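Local coordinates for membrane lipoprotein TpN32 (Treponema pallidum, PDB 1XS5) that probably serves as a periplasmic L-methionine-binding lipoprotein, holding the amino acid between the two lobes of a periplasmic-binding-protein fold, at residues R93-F98 and G186-P191; G101-I106 and N147-E152; F125-A130 and D140-V145. All blocks are in the same frame, centred on the assembly; numbering follows the deposited sequence.

Contact 1: R93-F98 and G186-P191; sequences RHVSDF and GLAVEP
L187 meets the aromatic ring of F98 at its edge: CD1 of L187 lies near the ring plane, 3.7 Å from F98 CE1, and the two side chains cross obliquely. The other flat group, the imidazole of H94, carries a water oxygen above the centre of one face. At the imidazole edge, the backbone N of S96 donates an almost straight, in-plane hydrogen bond to H94 ND1 (2.9 Å, 176°). With the bond from D97 N to H94 O, this fixes a tight turn. The D97 carboxylate closes the turn from the other end, its OD2 accepting from R93 N through the anti lone pair and, weakly, from H94 N.

L187 supplies most of what 186-191 brings to the interface. Its CG stands anti to the carbonyl carbon (chi1 -61°), and beyond it CD2 rests against the backbone, 3.3 Å from R93 O. V95 adds a looser touch, CG2 to A188 CB at 4.3 Å. The same water bridges the segments, accepting from V95 N at 3.3 Å and donating to L187 O at 3.0 Å.

The contact lies at the surface, where the loop after strand 86-88 folds against the outermost strand 188-189, whose partner is strand 86-88 through L87. Farther along, E190 touches L119 of helix 110-122 and forms a salt bridge with R115, a residue of the methionine pocket.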
ATOM      1  N   ARG A  93     -22.514  -3.961  -9.154  1.00 23.25           N
ATOM      2  CA  ARG A  93     -22.246  -2.544  -9.359  1.00 25.39           C
ATOM      3  C   ARG A  93     -22.627  -1.670  -8.149  1.00 25.56           C
ATOM      4  O   ARG A  93     -22.464  -0.436  -8.162  1.00 30.00           O
ATOM      5  CB  ARG A  93     -23.000  -2.065 -10.578  1.00 36.09           C
ATOM      6  CG  ARG A  93     -22.453  -2.535 -11.911  1.00 49.56           C
ATOM      7  CD  ARG A  93     -23.448  -2.073 -12.963  1.00 60.17           C
ATOM      8  NE  ARG A  93     -22.978  -2.207 -14.334  1.00 71.87           N
ATOM      9  CZ  ARG A  93     -23.758  -2.025 -15.400  1.00 76.81           C
ATOM     10  NH1 ARG A  93     -25.044  -1.704 -15.242  1.00 76.25           N
ATOM     11  NH2 ARG A  93     -23.255  -2.166 -16.626  1.00 79.89           N
ATOM     12  N   HIS A  94     -23.118  -2.311  -7.104  1.00 20.84           N
ATOM     13  CA  HIS A  94     -23.522  -1.596  -5.915  1.00 25.36           C
ATOM     14  C   HIS A  94     -23.331  -2.476  -4.729  1.00 24.81           C
ATOM     15  O   HIS A  94     -23.614  -3.667  -4.732  1.00 25.56           O
ATOM     16  CB  HIS A  94     -24.987  -1.178  -5.999  1.00 25.76           C
ATOM     17  CG  HIS A  94     -25.366  -0.115  -5.017  1.00 26.96           C
ATOM     18  ND1 HIS A  94     -25.441  -0.347  -3.656  1.00 30.92           N
ATOM     19  CD2 HIS A  94     -25.708   1.181  -5.197  1.00 26.87           C
ATOM     20  CE1 HIS A  94     -25.815   0.764  -3.045  1.00 29.72           C
ATOM     21  NE2 HIS A  94     -25.983   1.705  -3.958  1.00 24.99           N
ATOM     22  N   VAL A  95     -22.837  -1.850  -3.689  1.00 24.86           N
ATOM     23  CA  VAL A  95     -22.574  -2.511  -2.461  1.00 25.69           C
ATOM     24  C   VAL A  95     -23.804  -3.284  -1.939  1.00 25.37           C
ATOM     25  O   VAL A  95     -23.666  -4.359  -1.352  1.00 25.64           O
ATOM     26  CB  VAL A  95     -21.991  -1.412  -1.513  1.00 30.86           C
ATOM     27  CG1 VAL A  95     -23.111  -0.586  -0.916  1.00 32.37           C
ATOM     28  CG2 VAL A  95     -21.013  -1.990  -0.538  1.00 23.55           C
ATOM     29  N   SER A  96     -25.021  -2.802  -2.202  1.00 26.03           N
ATOM     30  CA  SER A  96     -26.196  -3.513  -1.704  1.00 28.99           C
ATOM     31  C   SER A  96     -26.599  -4.696  -2.580  1.00 31.00           C
ATOM     32  O   SER A  96     -27.516  -5.435  -2.230  1.00 31.65           O
ATOM     33  CB  SER A  96     -27.405  -2.567  -1.549  1.00 30.42           C
ATOM     34  OG  SER A  96     -27.728  -1.988  -2.792  1.00 39.73           O
ATOM     35  N   ASP A  97     -25.922  -4.854  -3.713  1.00 32.16           N
ATOM     36  CA  ASP A  97     -26.179  -5.953  -4.650  1.00 31.59           C
ATOM     37  C   ASP A  97     -25.671  -7.290  -4.081  1.00 32.02           C
ATOM     38  O   ASP A  97     -26.157  -8.346  -4.485  1.00 34.34           O
ATOM     39  CB  ASP A  97     -25.431  -5.746  -5.980  1.00 37.08           C
ATOM     40  CG  ASP A  97     -26.140  -4.810  -6.962  1.00 39.35           C
ATOM     41  OD1 ASP A  97     -27.298  -4.455  -6.742  1.00 33.17           O
ATOM     42  OD2 ASP A  97     -25.507  -4.444  -7.993  1.00 45.63           O
ATOM     43  N   PHE A  98     -24.685  -7.264  -3.178  1.00 29.34           N
ATOM     44  CA  PHE A  98     -24.124  -8.507  -2.641  1.00 30.24           C
ATOM     45  C   PHE A  98     -25.108  -9.372  -1.886  1.00 33.02           C
ATOM     46  O   PHE A  98     -25.644  -8.963  -0.865  1.00 35.28           O
ATOM     47  CB  PHE A  98     -22.917  -8.261  -1.708  1.00 23.64           C
ATOM     48  CG  PHE A  98     -21.663  -7.816  -2.432  1.00 25.65           C
ATOM     49  CD1 PHE A  98     -21.519  -6.506  -2.851  1.00 21.62           C
ATOM     50  CD2 PHE A  98     -20.644  -8.719  -2.714  1.00 27.96           C
ATOM     51  CE1 PHE A  98     -20.372  -6.102  -3.544  1.00 25.29           C
ATOM     52  CE2 PHE A  98     -19.505  -8.319  -3.408  1.00 27.64           C
ATOM     53  CZ  PHE A  98     -19.365  -7.024  -3.820  1.00 22.00           C
ATOM     54  N   GLY A 186     -14.524   1.245  -7.880  1.00 14.87           N
ATOM     55  CA  GLY A 186     -14.793   0.875  -6.495  1.00 16.00           C
ATOM     56  C   GLY A 186     -16.263   0.993  -6.112  1.00 21.25           C
ATOM     57  O   GLY A 186     -17.002   1.847  -6.637  1.00 17.08           O
ATOM     58  N   LEU A 187     -16.695   0.124  -5.207  1.00 14.20           N
ATOM     59  CA  LEU A 187     -18.068   0.142  -4.752  1.00 14.98           C
ATOM     60  C   LEU A 187     -18.108   0.708  -3.327  1.00 16.97           C
ATOM     61  O   LEU A 187     -19.178   1.073  -2.844  1.00 16.42           O
ATOM     62  CB  LEU A 187     -18.651  -1.281  -4.747  1.00 17.65           C
ATOM     63  CG  LEU A 187     -18.700  -2.024  -6.088  1.00 19.54           C
ATOM     64  CD1 LEU A 187     -19.430  -3.344  -5.870  1.00 18.55           C
ATOM     65  CD2 LEU A 187     -19.459  -1.162  -7.130  1.00 23.76           C
ATOM     66  N   ALA A 188     -16.951   0.701  -2.655  1.00 12.41           N
ATOM     67  CA  ALA A 188     -16.806   1.214  -1.285  1.00 14.12           C
ATOM     68  C   ALA A 188     -15.333   1.490  -1.082  1.00 18.92           C
ATOM     69  O   ALA A 188     -14.473   0.762  -1.592  1.00 15.80           O
ATOM     70  CB  ALA A 188     -17.306   0.152  -0.208  1.00 14.23           C
ATOM     71  N   VAL A 189     -15.038   2.550  -0.331  1.00 16.34           N
ATOM     72  CA  VAL A 189     -13.661   2.947  -0.073  1.00 16.77           C
ATOM     73  C   VAL A 189     -13.377   2.966   1.430  1.00 18.33           C
ATOM     74  O   VAL A 189     -14.292   3.181   2.229  1.00 18.29           O
ATOM     75  CB  VAL A 189     -13.395   4.325  -0.677  1.00 17.66           C
ATOM     76  CG1 VAL A 189     -11.953   4.808  -0.330  1.00 19.42           C
ATOM     77  CG2 VAL A 189     -13.599   4.236  -2.194  1.00 13.61           C
ATOM     78  N   GLU A 190     -12.112   2.762   1.802  1.00 13.51           N
ATOM     79  CA  GLU A 190     -11.726   2.713   3.196  1.00 13.39           C
ATOM     80  C   GLU A 190     -12.034   4.057   3.838  1.00 17.51           C
ATOM     81  O   GLU A 190     -11.975   5.113   3.177  1.00 18.13           O
ATOM     82  CB  GLU A 190     -10.244   2.438   3.331  1.00 16.36           C
ATOM     83  CG  GLU A 190      -9.385   3.572   2.765  1.00 14.18           C
ATOM     84  CD  GLU A 190      -7.916   3.256   2.917  1.00 19.52           C
ATOM     85  OE1 GLU A 190      -7.536   2.823   4.040  1.00 18.03           O
ATOM     86  OE2 GLU A 190      -7.157   3.432   1.931  1.00 19.78           O
ATOM     87  N   PRO A 191     -12.331   4.040   5.143  1.00 19.45           N
ATOM     88  CA  PRO A 191     -12.656   5.294   5.834  1.00 21.30           C
ATOM     89  C   PRO A 191     -11.500   6.259   6.092  1.00 28.31           C
ATOM     90  O   PRO A 191     -11.738   7.463   6.265  1.00 27.34           O
ATOM     91  CB  PRO A 191     -13.322   4.825   7.138  1.00 17.04           C
ATOM     92  CG  PRO A 191     -12.696   3.436   7.394  1.00 24.19           C
ATOM     93  CD  PRO A 191     -12.613   2.847   5.982  1.00 18.49           C
TER
HETATM   94  O   HOH W   1     -21.738   1.187  -4.348  1.00 28.22           O

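Contact 2: G101-I106 and N147-E152; sequences GAVIAI and NVVLQE
Q151 lies against V103 on one face of a parallel strand pair. Its CB rises on the face shared by V103, V149 and A105, and CG, set anti to the carbonyl carbon (chi1 -51°), comes within 3.5 Å of V103 CG1. CD follows at 3.6 Å from the same methyl. At the tip, OE1 and NE2 of Q151 are each 4.0 Å from V103 CG1, so the methyl meets the amide group about evenly between its two ends. The other branch, V103 CG2, turns to V149, touching its CB at 4.1 Å.

The opposite face is wholly aliphatic at its centre. I104 reaches back to V148, with I104 CG1 3.8 Å from V148 CG1 and CD1 close to both valine methyls, while L150 touches I104 through CD2 and I106 through CB. L117 and L120 of helix 110-122 pack onto this layer.

Between the faces the backbones bond in the staggered parallel pattern. A102 O accepts from V149 N, and I104 N donates to V149 O at 2.8 Å; I104 O then takes Q151 N, and I106 N returns to Q151 O. I104 thus bonds to the two residues flanking L150. Weaker CA-H...O contacts fill the gaps, such as A105 CA to Q151 O at 3.2 Å. The short strand segments run 29° apart, in keeping with the usual twist of a sheet.

Strand 149-153 is an outermost strand of the sheet, and 103-107 bonds on its far side to G167 and V169. Strand 103-107, helix 110-122 and strand 149-153 form a beta-alpha-beta crossover, with residues 127-143 inserted, as befits the alpha/beta lobe of a periplasmic binding protein.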
ATOM      1  N   GLY A 101     -24.096 -14.785   1.840  1.00 30.79           N
ATOM      2  CA  GLY A 101     -23.190 -15.811   1.384  1.00 32.83           C
ATOM      3  C   GLY A 101     -22.138 -15.354   0.372  1.00 35.63           C
ATOM      4  O   GLY A 101     -21.261 -16.136   0.057  1.00 32.82           O
ATOM      5  N   ALA A 102     -22.212 -14.121  -0.140  1.00 33.44           N
ATOM      6  CA  ALA A 102     -21.209 -13.638  -1.120  1.00 27.30           C
ATOM      7  C   ALA A 102     -19.775 -13.866  -0.635  1.00 23.89           C
ATOM      8  O   ALA A 102     -19.495 -13.732   0.569  1.00 26.87           O
ATOM      9  CB  ALA A 102     -21.426 -12.146  -1.397  1.00 29.29           C
ATOM     10  N   VAL A 103     -18.851 -14.196  -1.555  1.00 18.96           N
ATOM     11  CA  VAL A 103     -17.446 -14.429  -1.142  1.00 18.12           C
ATOM     12  C   VAL A 103     -16.583 -13.177  -1.406  1.00 19.27           C
ATOM     13  O   VAL A 103     -16.497 -12.714  -2.546  1.00 19.24           O
ATOM     14  CB  VAL A 103     -16.783 -15.629  -1.929  1.00 23.29           C
ATOM     15  CG1 VAL A 103     -15.283 -15.730  -1.577  1.00 17.84           C
ATOM     16  CG2 VAL A 103     -17.480 -16.949  -1.592  1.00 22.62           C
ATOM     17  N   ILE A 104     -15.981 -12.613  -0.369  1.00 19.49           N
ATOM     18  CA  ILE A 104     -15.145 -11.412  -0.545  1.00 13.13           C
ATOM     19  C   ILE A 104     -13.702 -11.730  -0.123  1.00 14.24           C
ATOM     20  O   ILE A 104     -13.445 -12.132   1.014  1.00 17.85           O
ATOM     21  CB  ILE A 104     -15.706 -10.221   0.294  1.00 17.47           C
ATOM     22  CG1 ILE A 104     -17.121  -9.869  -0.186  1.00 18.93           C
ATOM     23  CG2 ILE A 104     -14.800  -9.005   0.158  1.00 13.48           C
ATOM     24  CD1 ILE A 104     -17.718  -8.586   0.469  1.00 19.80           C
ATOM     25  N   ALA A 105     -12.758 -11.548  -1.046  1.00 13.90           N
ATOM     26  CA  ALA A 105     -11.353 -11.815  -0.784  1.00 12.11           C
ATOM     27  C   ALA A 105     -10.689 -10.550  -0.266  1.00 11.37           C
ATOM     28  O   ALA A 105     -10.934  -9.465  -0.797  1.00 13.22           O
ATOM     29  CB  ALA A 105     -10.668 -12.245  -2.084  1.00 15.98           C
ATOM     30  N   ILE A 106      -9.815 -10.695   0.721  1.00 10.89           N
ATOM     31  CA  ILE A 106      -9.099  -9.567   1.287  1.00 10.82           C
ATOM     32  C   ILE A 106      -7.616  -9.897   1.484  1.00 11.28           C
ATOM     33  O   ILE A 106      -7.221 -11.077   1.470  1.00 16.72           O
ATOM     34  CB  ILE A 106      -9.719  -9.175   2.658  1.00 13.26           C
ATOM     35  CG1 ILE A 106      -9.611 -10.337   3.640  1.00 13.68           C
ATOM     36  CG2 ILE A 106     -11.215  -8.842   2.500  1.00 15.25           C
ATOM     37  CD1 ILE A 106     -10.326 -10.009   4.978  1.00 12.97           C
ATOM     38  N   ASN A 147     -23.921 -11.489   6.039  1.00 36.47           N
ATOM     39  CA  ASN A 147     -23.661 -12.928   5.843  1.00 35.68           C
ATOM     40  C   ASN A 147     -22.675 -13.172   4.696  1.00 39.83           C
ATOM     41  O   ASN A 147     -23.025 -13.782   3.693  1.00 39.54           O
ATOM     42  CB  ASN A 147     -24.962 -13.620   5.532  1.00 42.77           C
ATOM     43  CG  ASN A 147     -25.946 -13.511   6.669  1.00 49.39           C
ATOM     44  OD1 ASN A 147     -25.663 -13.956   7.786  1.00 55.54           O
ATOM     45  ND2 ASN A 147     -27.105 -12.900   6.406  1.00 50.98           N
ATOM     46  N   VAL A 148     -21.441 -12.699   4.868  1.00 36.46           N
ATOM     47  CA  VAL A 148     -20.375 -12.790   3.860  1.00 33.87           C
ATOM     48  C   VAL A 148     -19.249 -13.755   4.235  1.00 29.05           C
ATOM     49  O   VAL A 148     -18.912 -13.924   5.409  1.00 33.20           O
ATOM     50  CB  VAL A 148     -19.754 -11.368   3.638  1.00 37.74           C
ATOM     51  CG1 VAL A 148     -18.319 -11.483   3.047  1.00 41.50           C
ATOM     52  CG2 VAL A 148     -20.656 -10.554   2.710  1.00 34.88           C
ATOM     53  N   VAL A 149     -18.644 -14.378   3.230  1.00 29.52           N
ATOM     54  CA  VAL A 149     -17.537 -15.301   3.475  1.00 21.65           C
ATOM     55  C   VAL A 149     -16.285 -14.489   3.145  1.00 26.80           C
ATOM     56  O   VAL A 149     -16.160 -14.030   2.014  1.00 24.61           O
ATOM     57  CB  VAL A 149     -17.586 -16.532   2.476  1.00 23.00           C
ATOM     58  CG1 VAL A 149     -16.360 -17.367   2.612  1.00 18.90           C
ATOM     59  CG2 VAL A 149     -18.838 -17.340   2.676  1.00 27.53           C
ATOM     60  N   LEU A 150     -15.376 -14.328   4.101  1.00 25.98           N
ATOM     61  CA  LEU A 150     -14.141 -13.550   3.909  1.00 27.97           C
ATOM     62  C   LEU A 150     -12.950 -14.451   3.611  1.00 27.97           C
ATOM     63  O   LEU A 150     -12.599 -15.277   4.442  1.00 36.10           O
ATOM     64  CB  LEU A 150     -13.813 -12.757   5.177  1.00 23.48           C
ATOM     65  CG  LEU A 150     -14.902 -11.767   5.617  1.00 23.27           C
ATOM     66  CD1 LEU A 150     -14.576 -11.201   6.991  1.00 28.67           C
ATOM     67  CD2 LEU A 150     -14.978 -10.648   4.644  1.00 24.43           C
ATOM     68  N   GLN A 151     -12.323 -14.307   2.454  1.00 22.80           N
ATOM     69  CA  GLN A 151     -11.170 -15.159   2.151  1.00 19.82           C
ATOM     70  C   GLN A 151      -9.886 -14.387   2.171  1.00 20.40           C
ATOM     71  O   GLN A 151      -9.738 -13.424   1.441  1.00 17.53           O
ATOM     72  CB  GLN A 151     -11.274 -15.787   0.763  1.00 24.50           C
ATOM     73  CG  GLN A 151     -12.558 -16.489   0.482  1.00 36.81           C
ATOM     74  CD  GLN A 151     -12.375 -17.614  -0.535  1.00 46.10           C
ATOM     75  OE1 GLN A 151     -11.655 -17.464  -1.561  1.00 41.45           O
ATOM     76  NE2 GLN A 151     -13.024 -18.751  -0.262  1.00 38.06           N
ATOM     77  N   GLU A 152      -8.934 -14.824   2.980  1.00 13.33           N
ATOM     78  CA  GLU A 152      -7.656 -14.151   3.057  1.00 15.54           C
ATOM     79  C   GLU A 152      -6.807 -14.613   1.866  1.00 20.71           C
ATOM     80  O   GLU A 152      -6.684 -15.818   1.633  1.00 21.42           O
ATOM     81  CB  GLU A 152      -6.968 -14.529   4.383  1.00 21.96           C
ATOM     82  CG  GLU A 152      -7.720 -14.033   5.627  1.00 26.72           C
ATOM     83  CD  GLU A 152      -7.246 -14.731   6.896  1.00 39.32           C
ATOM     84  OE1 GLU A 152      -7.569 -15.927   7.069  1.00 41.31           O
ATOM     85  OE2 GLU A 152      -6.533 -14.092   7.705  1.00 40.47           O
TER

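Contact 3: F125-A130 and D140-V145; sequences FIRMRA and DVQQNV
D140 and R129 form a salt bridge at one end of a small antiparallel pair that contains a classic beta bulge: Q142 and Q143 both face R127. OD1 of D140 alone takes the two donors, R129 NE at 3.0 Å and NH2 at 2.9 Å. Both nitrogens come from the same face of the carboxylate, tilted out of its plane, whereas OD1 lies in the guanidinium plane; the two planes stand 44° apart. A bend at chi3 (84°) puts NE in place for this grip. D140 OD2 is held separately by T137 N, and the carbonyl of D140 receives R129 N in a nearly straight bond. CB of D140 also packs on M128, whose folded side chain brings CE to 3.6 Å.

V141 comes next, its CB directed away from the partner segment. Its CG2 meets M128 SD at 3.8 Å, and the side chain crosses that of I126 at about a right angle; I126 itself packs on L117 and L120 of helix 110-122.

At Q142 the bulge begins. Its N donates to R127 O at 2.7 Å, and its side chain lies beside that of R127, pointing the same way, with amide and guanidinium planes only 6° apart. NE2 of Q142 donates to a water that is weakly bound by A130 N. Q143 N is the second donor to R127 O, at 3.1 Å, and Q143 O takes R127 N in return. N144 directs OD1 to V148 N, outside the pair. Finally V145 turns back toward the partner segment, its CB 3.5 Å from F125 O.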
ATOM      1  N   PHE A 125     -21.009  -4.317   6.252  1.00 18.90           N
ATOM      2  CA  PHE A 125     -21.025  -5.790   6.120  1.00 18.60           C
ATOM      3  C   PHE A 125     -20.765  -6.551   7.411  1.00 20.77           C
ATOM      4  O   PHE A 125     -21.270  -7.653   7.605  1.00 20.33           O
ATOM      5  CB  PHE A 125     -19.942  -6.264   5.139  1.00 17.85           C
ATOM      6  CG  PHE A 125     -20.241  -5.988   3.694  1.00 21.35           C
ATOM      7  CD1 PHE A 125     -21.044  -6.850   2.952  1.00 30.07           C
ATOM      8  CD2 PHE A 125     -19.686  -4.896   3.049  1.00 30.43           C
ATOM      9  CE1 PHE A 125     -21.284  -6.627   1.608  1.00 27.14           C
ATOM     10  CE2 PHE A 125     -19.931  -4.673   1.677  1.00 29.16           C
ATOM     11  CZ  PHE A 125     -20.737  -5.552   0.973  1.00 32.73           C
ATOM     12  N   ILE A 126     -19.937  -5.987   8.274  1.00 14.93           N
ATOM     13  CA  ILE A 126     -19.533  -6.662   9.483  1.00 17.90           C
ATOM     14  C   ILE A 126     -19.249  -5.672  10.587  1.00 20.86           C
ATOM     15  O   ILE A 126     -19.204  -4.476  10.347  1.00 20.50           O
ATOM     16  CB  ILE A 126     -18.169  -7.446   9.257  1.00 19.30           C
ATOM     17  CG1 ILE A 126     -17.056  -6.451   8.848  1.00 21.52           C
ATOM     18  CG2 ILE A 126     -18.318  -8.490   8.183  1.00 19.97           C
ATOM     19  CD1 ILE A 126     -15.637  -7.041   8.715  1.00 20.47           C
ATOM     20  N   ARG A 127     -19.048  -6.206  11.790  1.00 20.30           N
ATOM     21  CA  ARG A 127     -18.668  -5.426  12.954  1.00 22.51           C
ATOM     22  C   ARG A 127     -17.461  -6.086  13.592  1.00 23.78           C
ATOM     23  O   ARG A 127     -17.466  -7.291  13.872  1.00 26.64           O
ATOM     24  CB  ARG A 127     -19.775  -5.351  14.000  1.00 28.93           C
ATOM     25  CG  ARG A 127     -19.329  -4.535  15.210  1.00 28.34           C
ATOM     26  CD  ARG A 127     -20.299  -4.717  16.373  1.00 35.15           C
ATOM     27  NE  ARG A 127     -19.944  -3.818  17.458  1.00 37.41           N
ATOM     28  CZ  ARG A 127     -20.802  -2.966  18.002  1.00 41.81           C
ATOM     29  NH1 ARG A 127     -22.057  -2.928  17.555  1.00 43.24           N
ATOM     30  NH2 ARG A 127     -20.402  -2.138  18.963  1.00 35.14           N
ATOM     31  N   MET A 128     -16.429  -5.294  13.816  1.00 19.15           N
ATOM     32  CA  MET A 128     -15.200  -5.771  14.434  1.00 27.22           C
ATOM     33  C   MET A 128     -15.262  -5.642  15.976  1.00 34.19           C
ATOM     34  O   MET A 128     -15.877  -4.703  16.490  1.00 30.69           O
ATOM     35  CB  MET A 128     -14.036  -4.928  13.940  1.00 24.83           C
ATOM     36  CG  MET A 128     -13.824  -5.006  12.434  1.00 30.48           C
ATOM     37  SD  MET A 128     -13.426  -6.690  11.944  1.00 27.55           S
ATOM     38  CE  MET A 128     -11.838  -6.953  12.752  1.00 30.69           C
ATOM     39  N   ARG A 129     -14.633  -6.589  16.677  1.00 31.08           N
ATOM     40  CA  ARG A 129     -14.539  -6.590  18.138  1.00 34.82           C
ATOM     41  C   ARG A 129     -13.831  -5.277  18.557  1.00 37.79           C
ATOM     42  O   ARG A 129     -12.959  -4.761  17.839  1.00 37.30           O
ATOM     43  CB  ARG A 129     -13.720  -7.817  18.576  1.00 34.35           C
ATOM     44  CG  ARG A 129     -12.994  -7.692  19.917  1.00 37.05           C
ATOM     45  CD  ARG A 129     -12.166  -8.947  20.232  1.00 37.08           C
ATOM     46  NE  ARG A 129     -10.823  -8.967  19.625  1.00 36.83           N
ATOM     47  CZ  ARG A 129      -9.709  -8.545  20.233  1.00 41.85           C
ATOM     48  NH1 ARG A 129      -9.765  -8.055  21.477  1.00 36.33           N
ATOM     49  NH2 ARG A 129      -8.522  -8.639  19.617  1.00 34.14           N
ATOM     50  N   ALA A 130     -14.167  -4.769  19.739  1.00 38.12           N
ATOM     51  CA  ALA A 130     -13.632  -3.496  20.250  1.00 38.97           C
ATOM     52  C   ALA A 130     -12.132  -3.318  20.486  1.00 38.90           C
ATOM     53  O   ALA A 130     -11.554  -2.288  20.136  1.00 41.81           O
ATOM     54  CB  ALA A 130     -14.388  -3.113  21.522  1.00 40.32           C
ATOM     55  N   ASP A 140     -11.139 -11.498  14.601  1.00 28.65           N
ATOM     56  CA  ASP A 140     -11.648 -10.368  15.376  1.00 25.47           C
ATOM     57  C   ASP A 140     -13.030  -9.881  14.921  1.00 23.99           C
ATOM     58  O   ASP A 140     -13.536  -8.885  15.424  1.00 24.16           O
ATOM     59  CB  ASP A 140     -10.656  -9.195  15.307  1.00 26.97           C
ATOM     60  CG  ASP A 140      -9.331  -9.505  15.997  1.00 34.79           C
ATOM     61  OD1 ASP A 140      -9.384  -9.941  17.166  1.00 35.22           O
ATOM     62  OD2 ASP A 140      -8.241  -9.322  15.391  1.00 32.44           O
ATOM     63  N   VAL A 141     -13.639 -10.555  13.953  1.00 22.24           N
ATOM     64  CA  VAL A 141     -14.943 -10.121  13.478  1.00 20.47           C
ATOM     65  C   VAL A 141     -15.998 -10.498  14.499  1.00 26.06           C
ATOM     66  O   VAL A 141     -16.219 -11.670  14.737  1.00 23.56           O
ATOM     67  CB  VAL A 141     -15.313 -10.791  12.130  1.00 20.62           C
ATOM     68  CG1 VAL A 141     -16.746 -10.447  11.753  1.00 19.68           C
ATOM     69  CG2 VAL A 141     -14.373 -10.287  11.042  1.00 17.47           C
ATOM     70  N   GLN A 142     -16.673  -9.518  15.089  1.00 28.52           N
ATOM     71  CA  GLN A 142     -17.680  -9.853  16.093  1.00 31.56           C
ATOM     72  C   GLN A 142     -19.079 -10.146  15.556  1.00 31.33           C
ATOM     73  O   GLN A 142     -19.863 -10.883  16.183  1.00 34.71           O
ATOM     74  CB  GLN A 142     -17.744  -8.750  17.136  1.00 31.57           C
ATOM     75  CG  GLN A 142     -18.849  -8.961  18.139  1.00 43.58           C
ATOM     76  CD  GLN A 142     -19.003  -7.789  19.052  1.00 46.16           C
ATOM     77  OE1 GLN A 142     -20.077  -7.183  19.127  1.00 52.30           O
ATOM     78  NE2 GLN A 142     -17.930  -7.444  19.750  1.00 45.93           N
ATOM     79  N   GLN A 143     -19.418  -9.590  14.407  1.00 25.05           N
ATOM     80  CA  GLN A 143     -20.742  -9.821  13.842  1.00 25.20           C
ATOM     81  C   GLN A 143     -20.696  -9.781  12.319  1.00 29.40           C
ATOM     82  O   GLN A 143     -19.987  -8.937  11.739  1.00 25.56           O
ATOM     83  CB  GLN A 143     -21.675  -8.731  14.338  1.00 33.82           C
ATOM     84  CG  GLN A 143     -23.112  -8.924  14.003  1.00 42.46           C
ATOM     85  CD  GLN A 143     -23.924  -7.740  14.490  1.00 53.40           C
ATOM     86  OE1 GLN A 143     -23.530  -7.055  15.454  1.00 51.36           O
ATOM     87  NE2 GLN A 143     -25.063  -7.491  13.839  1.00 53.31           N
ATOM     88  N   ASN A 144     -21.462 -10.660  11.678  1.00 26.49           N
ATOM     89  CA  ASN A 144     -21.480 -10.723  10.217  1.00 33.07           C
ATOM     90  C   ASN A 144     -22.870 -10.362   9.704  1.00 34.80           C
ATOM     91  O   ASN A 144     -23.692 -11.217   9.450  1.00 35.32           O
ATOM     92  CB  ASN A 144     -21.105 -12.129   9.767  1.00 34.80           C
ATOM     93  CG  ASN A 144     -20.498 -12.153   8.385  1.00 26.44           C
ATOM     94  OD1 ASN A 144     -21.080 -11.642   7.443  1.00 25.25           O
ATOM     95  ND2 ASN A 144     -19.313 -12.753   8.264  1.00 34.40           N
ATOM     96  N   VAL A 145     -23.094  -9.060   9.527  1.00 35.59           N
ATOM     97  CA  VAL A 145     -24.382  -8.467   9.125  1.00 38.59           C
ATOM     98  C   VAL A 145     -24.958  -8.851   7.754  1.00 39.26           C
ATOM     99  O   VAL A 145     -26.171  -9.120   7.629  1.00 39.53           O
ATOM    100  CB  VAL A 145     -24.245  -6.895   9.221  1.00 41.83           C
ATOM    101  CG1 VAL A 145     -25.384  -6.165   8.514  1.00 38.63           C
ATOM    102  CG2 VAL A 145     -24.265  -6.501  10.689  1.00 45.36           C
TER
HETATM  103  O   HOH W   2     -17.251  -4.895  20.501  1.00 52.77           O

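Contact 3 is nested in the chain loop closed by contact 2, and both lie within the longer loop closed by contact 1; their centres are 13 to 17 Å apart. F125 joins all three: its CE2 is 3.6 Å from V95 CG2 of contact 1, and its CD1 is 3.7 Å from V148 CG2 of contact 2. Contacts 1 and 2 both reach the same five-stranded sheet, contact 1 through strand 188-189, and also meet directly, F98 CE2 to I104 CD1 at 4.3 Å. Methionine lies away from this shared core: the side chain of I106 in contact 2 is about 12 Å from the ligand.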